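Local structure of dihydrodipicolinate reductase N-terminus domain-containing protein (Mycobacterium smegmatis, 6IAQ) at residues V31-A36 with Q46-L51; Q92-A97 with P118-E123; P200-R205 with I222-R227. The protein is an amine dehydrogenase that binds NADP and catalyses the reductive amination of ketones, probably by hydride transfer from NADPH to an imine. One frame throughout, in Å; residues are numbered along the deposited sequence.

Interaction 1: residues V31-A36 with Q46-L51; sequences VQIVGA and QDLGDL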
loop_
_atom_site.group_PDB
_atom_site.type_symbol
_atom_site.label_atom_id
_atom_site.label_comp_id
_atom_site.label_asym_id
_atom_site.label_seq_id
_atom_site.Cartn_x
_atom_site.Cartn_y
_atom_site.Cartn_z
ATOM N N VAL A 31 20.004 17.143 2.815
ATOM C CA VAL A 31 20.818 16.411 3.824
ATOM C C VAL A 31 22.273 16.888 3.690
ATOM O O VAL A 31 22.719 17.178 2.576
ATOM C CB VAL A 31 20.691 14.886 3.671
ATOM C CG1 VAL A 31 21.692 14.136 4.516
ATOM C CG2 VAL A 31 19.291 14.413 3.999
ATOM N N GLN A 32 22.967 16.987 4.814
ATOM C CA GLN A 32 24.409 17.329 4.851
ATOM C C GLN A 32 25.203 16.020 4.790
ATOM O O GLN A 32 25.135 15.214 5.753
ATOM C CB GLN A 32 24.749 18.134 6.099
ATOM C CG GLN A 32 24.087 19.504 6.130
ATOM C CD GLN A 32 24.234 20.165 7.473
ATOM O OE1 GLN A 32 23.258 20.443 8.164
ATOM N NE2 GLN A 32 25.476 20.392 7.858
ATOM N N ILE A 33 25.913 15.786 3.688
ATOM C CA ILE A 33 26.842 14.616 3.625
ATOM C C ILE A 33 28.142 15.067 4.297
ATOM O O ILE A 33 28.759 16.009 3.783
ATOM C CB ILE A 33 27.035 14.114 2.185
ATOM C CG1 ILE A 33 25.703 13.683 1.546
ATOM C CG2 ILE A 33 28.072 13.000 2.158
ATOM C CD1 ILE A 33 25.803 13.394 0.061
ATOM N N VAL A 34 28.544 14.396 5.371
ATOM C CA VAL A 34 29.742 14.778 6.161
ATOM C C VAL A 34 30.835 13.716 6.016
ATOM O O VAL A 34 31.954 13.957 6.516
ATOM C CB VAL A 34 29.378 15.029 7.633
ATOM C CG1 VAL A 34 28.337 16.134 7.715
ATOM C CG2 VAL A 34 28.922 13.771 8.362
ATOM N N GLY A 35 30.552 12.593 5.357
ATOM C CA GLY A 35 31.563 11.525 5.216
ATOM C C GLY A 35 31.172 10.495 4.174
ATOM O O GLY A 35 29.985 10.456 3.785
ATOM N N ALA A 36 32.146 9.703 3.712
ATOM C CA ALA A 36 31.954 8.721 2.621
ATOM C C ALA A 36 33.037 7.640 2.739
ATOM O O ALA A 36 34.226 7.988 2.939
ATOM C CB ALA A 36 31.957 9.423 1.287
ATOM N N GLN A 46 39.734 11.027 -2.819
ATOM C CA GLN A 46 38.983 11.860 -3.788
ATOM C C GLN A 46 37.823 12.552 -3.056
ATOM O O GLN A 46 37.348 12.026 -2.018
ATOM C CB GLN A 46 38.427 11.034 -4.941
ATOM C CG GLN A 46 39.476 10.486 -5.901
ATOM C CD GLN A 46 38.798 9.893 -7.120
ATOM O OE1 GLN A 46 37.982 10.540 -7.783
ATOM N NE2 GLN A 46 39.105 8.643 -7.427
ATOM N N ASP A 47 37.418 13.713 -3.569
ATOM C CA ASP A 47 36.207 14.424 -3.110
ATOM C C ASP A 47 34.989 13.646 -3.633
ATOM O O ASP A 47 34.978 13.302 -4.824
ATOM C CB ASP A 47 36.180 15.880 -3.576
ATOM C CG ASP A 47 34.940 16.613 -3.092
ATOM O OD1 ASP A 47 34.976 17.124 -1.947
ATOM O OD2 ASP A 47 33.933 16.636 -3.856
ATOM N N LEU A 48 33.990 13.415 -2.782
ATOM C CA LEU A 48 32.786 12.630 -3.153
ATOM C C LEU A 48 32.097 13.259 -4.370
ATOM O O LEU A 48 31.713 12.495 -5.286
ATOM C CB LEU A 48 31.842 12.544 -1.961
ATOM C CG LEU A 48 30.615 11.668 -2.200
ATOM C CD1 LEU A 48 31.031 10.233 -2.440
ATOM C CD2 LEU A 48 29.659 11.739 -1.030
ATOM N N GLY A 49 31.956 14.585 -4.390
ATOM C CA GLY A 49 31.334 15.330 -5.503
ATOM C C GLY A 49 32.019 15.043 -6.828
ATOM O O GLY A 49 31.314 14.867 -7.837
ATOM N N ASP A 50 33.351 15.004 -6.839
ATOM C CA ASP A 50 34.161 14.690 -8.054
ATOM C C ASP A 50 33.921 13.233 -8.437
ATOM O O ASP A 50 33.701 12.955 -9.621
ATOM C CB ASP A 50 35.656 14.914 -7.833
ATOM C CG ASP A 50 36.039 16.379 -7.671
ATOM O OD1 ASP A 50 35.301 17.256 -8.187
ATOM O OD2 ASP A 50 37.055 16.637 -7.003
ATOM N N LEU A 51 33.958 12.346 -7.449
ATOM C CA LEU A 51 33.852 10.884 -7.655
ATOM C C LEU A 51 32.484 10.554 -8.261
ATOM O O LEU A 51 32.416 9.602 -9.033
ATOM C CB LEU A 51 34.086 10.193 -6.309
ATOM C CG LEU A 51 34.136 8.675 -6.354
ATOM C CD1 LEU A 51 35.175 8.206 -7.377
ATOM C CD2 LEU A 51 34.425 8.131 -4.964
#

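Interaction 2: residues Q92-A97 with P118-E123; sequences QLRICA and PELSAE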
loop_
_atom_site.group_PDB
_atom_site.type_symbol
_atom_site.label_atom_id
_atom_site.label_comp_id
_atom_site.label_asym_id
_atom_site.label_seq_id
_atom_site.Cartn_x
_atom_site.Cartn_y
_atom_site.Cartn_z
ATOM N N GLN A 92 29.953 -4.112 8.779
ATOM C CA GLN A 92 29.627 -2.668 8.674
ATOM C C GLN A 92 28.610 -2.289 9.759
ATOM O O GLN A 92 28.738 -1.173 10.321
ATOM C CB GLN A 92 29.120 -2.300 7.280
ATOM C CG GLN A 92 30.160 -2.512 6.196
ATOM C CD GLN A 92 30.362 -3.942 5.790
ATOM O OE1 GLN A 92 29.411 -4.713 5.673
ATOM N NE2 GLN A 92 31.614 -4.304 5.530
ATOM N N LEU A 93 27.642 -3.167 10.047
ATOM C CA LEU A 93 26.548 -2.836 10.996
ATOM C C LEU A 93 27.125 -2.783 12.430
ATOM O O LEU A 93 26.637 -1.934 13.213
ATOM C CB LEU A 93 25.394 -3.841 10.843
ATOM C CG LEU A 93 24.626 -3.760 9.514
ATOM C CD1 LEU A 93 23.666 -4.916 9.311
ATOM C CD2 LEU A 93 23.856 -2.470 9.432
ATOM N N ARG A 94 28.122 -3.624 12.762
ATOM C CA ARG A 94 28.813 -3.580 14.085
ATOM C C ARG A 94 29.468 -2.202 14.277
ATOM O O ARG A 94 29.298 -1.587 15.350
ATOM C CB ARG A 94 29.867 -4.669 14.247
ATOM C CG ARG A 94 29.287 -6.079 14.189
ATOM C CD ARG A 94 29.826 -7.151 15.127
ATOM N NE ARG A 94 30.558 -8.148 14.369
ATOM C CZ ARG A 94 30.354 -9.468 14.392
ATOM N NH1 ARG A 94 29.415 -10.015 15.148
ATOM N NH2 ARG A 94 31.049 -10.240 13.582
ATOM N N ILE A 95 30.203 -1.732 13.271
ATOM C CA ILE A 95 30.912 -0.430 13.327
ATOM C C ILE A 95 29.873 0.694 13.568
ATOM O O ILE A 95 30.123 1.608 14.418
ATOM C CB ILE A 95 31.768 -0.241 12.056
ATOM C CG1 ILE A 95 32.957 -1.209 12.038
ATOM C CG2 ILE A 95 32.200 1.217 11.865
ATOM C CD1 ILE A 95 33.634 -1.339 10.692
ATOM N N CYS A 96 28.721 0.663 12.889
ATOM C CA CYS A 96 27.678 1.716 13.042
ATOM C C CYS A 96 27.106 1.676 14.467
ATOM O O CYS A 96 27.103 2.737 15.161
ATOM C CB CYS A 96 26.584 1.561 11.992
ATOM S SG CYS A 96 27.176 2.037 10.354
ATOM N N ALA A 97 26.671 0.497 14.905
ATOM C CA ALA A 97 25.995 0.300 16.201
ATOM C C ALA A 97 26.972 0.596 17.353
ATOM O O ALA A 97 26.539 1.237 18.346
ATOM C CB ALA A 97 25.463 -1.109 16.272
ATOM N N PRO A 118 19.549 -15.594 13.117
ATOM C CA PRO A 118 19.018 -15.264 14.445
ATOM C C PRO A 118 20.094 -14.768 15.436
ATOM O O PRO A 118 19.820 -13.808 16.162
ATOM C CB PRO A 118 18.375 -16.572 14.926
ATOM C CG PRO A 118 19.027 -17.668 14.098
ATOM C CD PRO A 118 19.457 -17.030 12.793
ATOM N N GLU A 119 21.294 -15.368 15.417
ATOM C CA GLU A 119 22.401 -15.035 16.365
ATOM C C GLU A 119 22.921 -13.622 16.057
ATOM O O GLU A 119 22.970 -12.773 16.994
ATOM C CB GLU A 119 23.523 -16.072 16.295
ATOM N N LEU A 120 23.245 -13.357 14.785
ATOM C CA LEU A 120 23.758 -12.047 14.322
ATOM C C LEU A 120 22.681 -10.988 14.552
ATOM O O LEU A 120 23.038 -9.854 14.930
ATOM C CB LEU A 120 24.198 -12.140 12.855
ATOM C CG LEU A 120 25.364 -13.097 12.584
ATOM C CD1 LEU A 120 25.615 -13.279 11.088
ATOM C CD2 LEU A 120 26.626 -12.621 13.292
ATOM N N SER A 121 21.405 -11.326 14.336
ATOM C CA SER A 121 20.279 -10.390 14.579
ATOM C C SER A 121 20.223 -10.013 16.074
ATOM O O SER A 121 20.162 -8.791 16.396
ATOM C CB SER A 121 18.969 -10.947 14.054
ATOM O OG SER A 121 18.991 -11.067 12.619
ATOM N N ALA A 122 20.231 -11.003 16.963
ATOM C CA ALA A 122 20.165 -10.757 18.433
ATOM C C ALA A 122 21.343 -9.869 18.888
ATOM O O ALA A 122 21.131 -8.877 19.637
ATOM C CB ALA A 122 20.133 -12.065 19.172
ATOM N N GLU A 123 22.541 -10.193 18.394
ATOM C CA GLU A 123 23.811 -9.491 18.715
ATOM C C GLU A 123 23.643 -8.009 18.342
ATOM O O GLU A 123 23.890 -7.096 19.208
ATOM C CB GLU A 123 24.937 -10.086 17.860
ATOM C CG GLU A 123 26.288 -10.369 18.498
ATOM C CD GLU A 123 27.352 -10.562 17.407
ATOM O OE1 GLU A 123 27.495 -11.714 16.910
ATOM O OE2 GLU A 123 27.995 -9.553 17.028
#

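Interaction 3: residues P200-R205 with I222-R227; sequences PPTFGR and ITTATR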
loop_
_atom_site.group_PDB
_atom_site.type_symbol
_atom_site.label_atom_id
_atom_site.label_comp_id
_atom_site.label_asym_id
_atom_site.label_seq_id
_atom_site.Cartn_x
_atom_site.Cartn_y
_atom_site.Cartn_z
ATOM N N PRO A 200 23.952 -18.539 0.779
ATOM C CA PRO A 200 23.160 -17.583 1.553
ATOM C C PRO A 200 21.657 -17.786 1.385
ATOM O O PRO A 200 21.225 -18.376 0.383
ATOM C CB PRO A 200 23.573 -16.180 1.072
ATOM C CG PRO A 200 24.477 -16.394 -0.106
ATOM C CD PRO A 200 24.835 -17.876 -0.173
ATOM N N PRO A 201 20.843 -17.257 2.324
ATOM C CA PRO A 201 19.391 -17.300 2.182
ATOM C C PRO A 201 18.980 -16.480 0.936
ATOM O O PRO A 201 19.664 -15.551 0.527
ATOM C CB PRO A 201 18.858 -16.672 3.484
ATOM C CG PRO A 201 19.990 -15.744 3.953
ATOM C CD PRO A 201 21.268 -16.445 3.489
ATOM N N THR A 202 17.898 -16.894 0.304
ATOM C CA THR A 202 17.311 -16.193 -0.863
ATOM C C THR A 202 16.695 -14.875 -0.386
ATOM O O THR A 202 16.167 -14.803 0.737
ATOM C CB THR A 202 16.311 -17.084 -1.606
ATOM O OG1 THR A 202 15.260 -17.394 -0.680
ATOM C CG2 THR A 202 16.977 -18.333 -2.152
ATOM N N PHE A 203 16.735 -13.857 -1.244
ATOM C CA PHE A 203 16.057 -12.558 -0.990
ATOM C C PHE A 203 14.592 -12.808 -0.635
ATOM O O PHE A 203 14.068 -12.172 0.309
ATOM C CB PHE A 203 16.159 -11.643 -2.209
ATOM C CG PHE A 203 17.556 -11.205 -2.582
ATOM C CD1 PHE A 203 18.673 -11.549 -1.818
ATOM C CD2 PHE A 203 17.742 -10.387 -3.679
ATOM C CE1 PHE A 203 19.939 -11.113 -2.176
ATOM C CE2 PHE A 203 19.007 -9.944 -4.022
ATOM C CZ PHE A 203 20.094 -10.299 -3.267
ATOM N N GLY A 204 13.964 -13.718 -1.365
ATOM C CA GLY A 204 12.531 -14.008 -1.227
ATOM C C GLY A 204 12.194 -14.641 0.106
ATOM O O GLY A 204 11.082 -14.417 0.600
ATOM N N ARG A 205 13.124 -15.392 0.702
ATOM C CA ARG A 205 12.881 -16.003 2.025
ATOM C C ARG A 205 12.657 -14.889 3.054
ATOM O O ARG A 205 11.733 -14.973 3.899
ATOM C CB ARG A 205 14.035 -16.949 2.362
ATOM C CG ARG A 205 14.019 -17.427 3.811
ATOM C CD ARG A 205 12.776 -18.227 4.151
ATOM N NE ARG A 205 12.706 -18.236 5.600
ATOM C CZ ARG A 205 13.413 -19.042 6.373
ATOM N NH1 ARG A 205 14.205 -19.950 5.826
ATOM N NH2 ARG A 205 13.286 -18.971 7.684
ATOM N N ILE A 222 8.594 -24.661 5.282
ATOM C CA ILE A 222 9.386 -23.751 4.407
ATOM C C ILE A 222 10.062 -24.608 3.334
ATOM O O ILE A 222 10.793 -25.545 3.702
ATOM C CB ILE A 222 10.421 -22.933 5.212
ATOM C CG1 ILE A 222 9.774 -22.215 6.397
ATOM C CG2 ILE A 222 11.163 -21.970 4.290
ATOM C CD1 ILE A 222 10.699 -21.342 7.200
ATOM N N THR A 223 9.857 -24.276 2.060
ATOM C CA THR A 223 10.549 -24.900 0.902
ATOM C C THR A 223 11.122 -23.825 -0.015
ATOM O O THR A 223 10.707 -22.662 0.077
ATOM C CB THR A 223 9.615 -25.844 0.135
ATOM O OG1 THR A 223 8.389 -25.149 -0.105
ATOM C CG2 THR A 223 9.384 -27.134 0.897
ATOM N N THR A 224 12.071 -24.214 -0.865
ATOM C CA THR A 224 12.873 -23.296 -1.705
ATOM C C THR A 224 13.493 -24.090 -2.841
ATOM O O THR A 224 13.774 -25.269 -2.633
ATOM C CB THR A 224 13.963 -22.584 -0.886
ATOM O OG1 THR A 224 14.528 -21.605 -1.754
ATOM C CG2 THR A 224 15.043 -23.523 -0.371
ATOM N N ALA A 225 13.706 -23.454 -3.982
ATOM C CA ALA A 225 14.431 -24.029 -5.131
ATOM C C ALA A 225 14.993 -22.886 -5.973
ATOM O O ALA A 225 14.413 -21.772 -5.967
ATOM C CB ALA A 225 13.537 -24.926 -5.948
ATOM N N THR A 226 16.101 -23.148 -6.646
ATOM C CA THR A 226 16.823 -22.167 -7.469
ATOM C C THR A 226 17.281 -22.859 -8.739
ATOM O O THR A 226 17.728 -24.010 -8.644
ATOM C CB THR A 226 18.015 -21.574 -6.718
ATOM O OG1 THR A 226 17.475 -20.921 -5.573
ATOM C CG2 THR A 226 18.834 -20.633 -7.579
ATOM N N ARG A 227 17.168 -22.175 -9.871
ATOM C CA ARG A 227 17.724 -22.639 -11.155
ATOM C C ARG A 227 18.478 -21.474 -11.783
ATOM O O ARG A 227 18.141 -20.300 -11.579
ATOM C CB ARG A 227 16.595 -23.165 -12.048
ATOM C CG ARG A 227 15.580 -22.115 -12.459
ATOM C CD ARG A 227 14.934 -22.464 -13.786
ATOM N NE ARG A 227 14.204 -21.361 -14.395
ATOM C CZ ARG A 227 12.971 -20.982 -14.061
ATOM N NH1 ARG A 227 12.315 -21.560 -13.063
ATOM N NH2 ARG A 227 12.392 -19.991 -14.724
#

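Interaction 1: residues V31-A36 with Q46-L51
Leu48 reaches the strand because its CG stands anti to the backbone N (chi1 -176°) while chi2 of 63° turns the fork so that CD2 meets Ile33 and CD1 meets Ala36. On the strand, the CG2 branch of Ile33 also lies anti to its own N, and its methyl meets Leu48 CD2 at 3.8 Å, the two side chains lying roughly perpendicular. Ala36 sits in the fork of the leucine, its CB 3.9 Å from Leu48 CD1 and 4.0 Å from Leu48 CD2. A small residue suits this place, since both leucine methyls close on its CB, whereas the branched Ile33 supplies a broader apolar wall beside it. Ile33 and Ala36 can face the same way although they are three residues apart, probably because the strand is irregular at Val34, whose psi is -6°. No hydrogen bond joins the segments, and the three touching residues are all buried. The start of the short helix helps to place Leu48: Asp47 is the N-cap, and its OD2 accepts weak bonds from Gly49 N, at 2.9 Å, and Asp50 N, while the same carboxylate also takes the backbone amides of Leu58 and Val60. Leu48 further touches Val12 and Val15, at the end of strand 9-13 and in the loop beyond it, and its side chain is about 9 Å from the bound NADP. The contact thus packs a short helix against an outermost strand, 32-37, of the parallel sheet in a Rossmann-type dinucleotide-binding domain.

Interaction 2: residues Q92-A97 with P118-E123
Arg94 leaves helix 86-98 and spans to Glu123 on helix 118-130, the two helices being neighbours on the same side of the nucleotide-binding sheet; Gln92, on the same helix as Arg94, touches the bound NADP. Its CB does not head straight for the other helix; in Arg94 CG sits anti to the carbonyl carbon, and the bends at chi2 (-141°) and chi3 (-111°) turn the far end of the chain toward the partner. CB and CG make no contact with residues 118-123, although the side chain rests on Leu124, one residue further along. The first atom to meet the partner is CD, 3.6 Å from Glu123 OE2. Beyond it NE stays 4.0 Å from Glu123 OE2, and CZ comes to 3.5 Å from that oxygen. Of the two terminal nitrogens, NH1 makes the bond: it forms a salt bridge with Glu123 OE2, modelled at 2.4 Å, a separation so short that its exact value is doubtful. Glu123 OE1 lies 3.1 Å from Arg94 NH1, and so a single nitrogen faces the carboxylate. The glutamate comes in at the edge of the guanidinium, with the planes of the two groups only 5° apart. Leu120 adds an apolar neighbour, its CD2 4.2 Å from Arg94 NH1 and oblique to the guanidinium, while its side chain also packs on Leu86 and Val90 of helix 86-98. A long, flexible arginine suits this position because its chain can span the 9.0 Å between CA of Arg94 and CA of Glu123 and still carry its charge at the surface. Since Glu123 is exposed and Arg94 partly so, solvent probably screens the attraction, and the contact reads as a surface charge pair bordering apolar packing between the helices.

Interaction 3: residues P200-R205 with I222-R227
Arg205 and Ile222 lie roughly perpendicular in a helix-on-sheet packing, where the first turn of helix 203-215 rests on strand 219-230 and the helix leads by a short connection into that strand, an outermost one of the mixed sheet in the 2,4-diaminopentanoate dehydrogenase-type C-terminal domain. The isoleucine approaches the guanidinium from one face: its CD1 stands 3.5 Å above the plane, nearer the rim than the centre, and is 3.5 Å from Arg205 NH2 and 3.7 Å from Arg205 CZ. Ile222 CG2 touches both Arg205 CD and Arg205 NH1, 4.0 Å from the latter. The bend at chi2 (62°) helps to lay the arginine across the isoleucine, while NE makes a salt bridge with Asp209, one helical turn on. One face of the charged head is thus partly packed by an aliphatic methyl, and the group is bonded through NE to an acid. Further along the strand the threonines take over. Thr202 and Thr224 run antiparallel alongside each other, with Thr202 CG2 4.1 Å from Thr224 OG1, a methyl against an oxygen with no bond between them. What links the two is Asp256 of the adjacent strand 249-260, whose OD2 is hydrogen-bonded to Thr202 OG1 and whose OD1 to Thr224 OG1. Thr226, its OG1 4.3 Å from Thr202 CG2, has its hydroxyl engaged by Asp254 and Arg199. Threonine suits the start of the helix because one branch can cap while the other packs. Thr202 is the N-cap: with chi1 at 61° its methyl turns to the strand while its hydroxyl oxygen OG1 accepts from Arg205 N at 3.2 Å.

Interaction 1 is buried and wholly apolar, whereas interactions 2 and 3 lie at the surface. Interaction 2 is a direct salt bridge, while in interaction 3 the segments meet by van der Waals contact and their polar groups bond to acids outside them. Interactions 1 and 2 both belong to the parallel, cofactor-binding sheet and its helices: the first sets a helix against an outermost strand, the second joins two helices. Interaction 3 belongs to the mixed sheet of the C-terminal part, on the opposite side of the chain's centre from interaction 1, their centres about 37 Å apart. Interactions 2 and 3 come closer, with nearest atoms about 8 Å apart, yet do not touch.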